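Side-chain contact in serine acetyltransferase (Neisseria gonorrhoeae, PDB 6WYE), which probably catalyses the transfer of an acetyl group from acetyl-CoA to L-serine, giving O-acetyl-L-serine in the first step of cysteine biosynthesis: residues Arg144-Leu147 / Leu153-Phe156. Numbering follows the deposited sequence.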
loop_
_atom_site.group_PDB
_atom_site.type_symbol
_atom_site.label_atom_id
_atom_site.label_comp_id
_atom_site.label_asym_id
_atom_site.label_seq_id
_atom_site.Cartn_x
_atom_site.Cartn_y
_atom_site.Cartn_z
ATOM N N ARG A 144 -3.267 25.727 -13.825
ATOM C CA ARG A 144 -4.262 26.469 -13.052
ATOM C C ARG A 144 -3.838 26.613 -11.591
ATOM O O ARG A 144 -3.971 27.693 -11.003
ATOM C CB ARG A 144 -5.626 25.775 -13.182
ATOM C CG ARG A 144 -6.744 26.207 -12.210
ATOM C CD ARG A 144 -6.920 27.723 -12.087
ATOM N NE ARG A 144 -7.210 28.356 -13.367
ATOM C CZ ARG A 144 -6.813 29.580 -13.706
ATOM N NH1 ARG A 144 -6.110 30.314 -12.851
ATOM N NH2 ARG A 144 -7.128 30.068 -14.899
ATOM N N LEU A 145 -3.347 25.531 -10.981
ATOM C CA LEU A 145 -2.874 25.597 -9.598
ATOM C C LEU A 145 -1.729 26.595 -9.462
ATOM O O LEU A 145 -1.619 27.301 -8.451
ATOM C CB LEU A 145 -2.441 24.204 -9.135
ATOM C CG LEU A 145 -3.580 23.200 -8.990
ATOM C CD1 LEU A 145 -3.068 21.833 -8.566
ATOM C CD2 LEU A 145 -4.604 23.740 -7.977
ATOM N N TYR A 146 -0.859 26.647 -10.467
ATOM C CA TYR A 146 0.264 27.576 -10.466
ATOM C C TYR A 146 -0.216 29.021 -10.538
ATOM O O TYR A 146 0.248 29.880 -9.778
ATOM C CB TYR A 146 1.177 27.252 -11.657
ATOM C CG TYR A 146 2.462 28.042 -11.762
ATOM C CD1 TYR A 146 3.574 27.698 -11.011
ATOM C CD2 TYR A 146 2.581 29.095 -12.658
ATOM C CE1 TYR A 146 4.770 28.413 -11.125
ATOM C CE2 TYR A 146 3.761 29.811 -12.776
ATOM C CZ TYR A 146 4.851 29.467 -12.008
ATOM O OH TYR A 146 6.031 30.182 -12.130
ATOM N N LEU A 147 -1.147 29.303 -11.456
ATOM C CA LEU A 147 -1.672 30.656 -11.616
ATOM C C LEU A 147 -2.389 31.148 -10.369
ATOM O O LEU A 147 -2.334 32.341 -10.064
ATOM C CB LEU A 147 -2.623 30.715 -12.814
ATOM C CG LEU A 147 -1.952 30.520 -14.173
ATOM C CD1 LEU A 147 -2.977 30.454 -15.316
ATOM C CD2 LEU A 147 -0.933 31.627 -14.406
ATOM N N LEU A 153 2.686 23.239 -4.468
ATOM C CA LEU A 153 1.886 22.112 -4.924
ATOM C C LEU A 153 2.141 21.818 -6.393
ATOM O O LEU A 153 2.251 20.651 -6.783
ATOM C CB LEU A 153 0.401 22.380 -4.692
ATOM C CG LEU A 153 -0.539 21.296 -5.230
ATOM C CD1 LEU A 153 -0.209 19.898 -4.641
ATOM C CD2 LEU A 153 -1.969 21.684 -4.911
ATOM N N ALA A 154 2.209 22.863 -7.227
ATOM C CA ALA A 154 2.427 22.649 -8.653
ATOM C C ALA A 154 3.801 22.050 -8.923
ATOM O O ALA A 154 3.948 21.223 -9.827
ATOM C CB ALA A 154 2.238 23.949 -9.438
ATOM N N TYR A 155 4.822 22.458 -8.161
ATOM C CA TYR A 155 6.143 21.851 -8.324
ATOM C C TYR A 155 6.146 20.395 -7.866
ATOM O O TYR A 155 6.790 19.544 -8.493
ATOM C CB TYR A 155 7.196 22.646 -7.551
ATOM C CG TYR A 155 7.482 24.001 -8.151
ATOM C CD1 TYR A 155 7.508 24.183 -9.528
ATOM C CD2 TYR A 155 7.749 25.096 -7.338
ATOM C CE1 TYR A 155 7.779 25.424 -10.083
ATOM C CE2 TYR A 155 8.020 26.339 -7.882
ATOM C CZ TYR A 155 8.038 26.498 -9.246
ATOM O OH TYR A 155 8.309 27.739 -9.772
ATOM N N PHE A 156 5.459 20.098 -6.757
ATOM C CA PHE A 156 5.307 18.715 -6.317
ATOM C C PHE A 156 4.686 17.870 -7.421
ATOM O O PHE A 156 5.164 16.771 -7.726
ATOM C CB PHE A 156 4.460 18.664 -5.046
ATOM C CG PHE A 156 4.209 17.264 -4.534
ATOM C CD1 PHE A 156 3.176 16.486 -5.054
ATOM C CD2 PHE A 156 5.006 16.734 -3.532
ATOM C CE1 PHE A 156 2.955 15.204 -4.591
ATOM C CE2 PHE A 156 4.784 15.446 -3.051
ATOM C CZ PHE A 156 3.762 14.678 -3.589
#
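Ala154, whose carbonyl oxygen accepts a hydrogen bond from Asn142 ND2 of helix 131-147, sets its methyl against Tyr146, with Ala154 CB 4.1 Å from Tyr146 CB. The hydroxyl of Tyr155 lies in the plane of the Tyr146 ring and meets its edge, with Tyr155 OH 3.8 Å from Tyr146 CE1. The two phenol oxygens are neighbours without being bonded: Tyr146 OH and Tyr155 OH are 4.1 Å apart, and no hydrogen bond of any kind crosses between the segments. Behind the hydroxyl, Tyr155 CZ also packs on Tyr146 CE1 at 4.2 Å, so the tyrosines meet through the outer ends of their rings, without stacking. With CG anti to the backbone N (chi1 -175°), the Tyr146 side chain runs out past Ala154, which it meets with its CB and ring edge; Tyr155, its CG set beside the backbone N instead (chi1 -70°), brings its phenol up to the same ring edge. Ala154 CB lies nearer the CB end of the ring, near its plane. The small methyl probably lets the backbones come close here, the CA atoms of Tyr146 and Ala154 being 5.7 Å apart. This is the meeting of two consecutive helices, 131-147 and 151-165, joined by a three-residue link; the second leads into the left-handed parallel beta-helix built from hexapeptide repeats. Lys151, at the start of that second helix, makes a cation-pi contact with the Tyr146 ring. On the other side of the alanine the two helices meet through leucine methyls: Leu145 CD1 lies 3.8 Å from Leu153 CD2. The second subunit packs Glu49 on Leu153 and Leu125 on Tyr155.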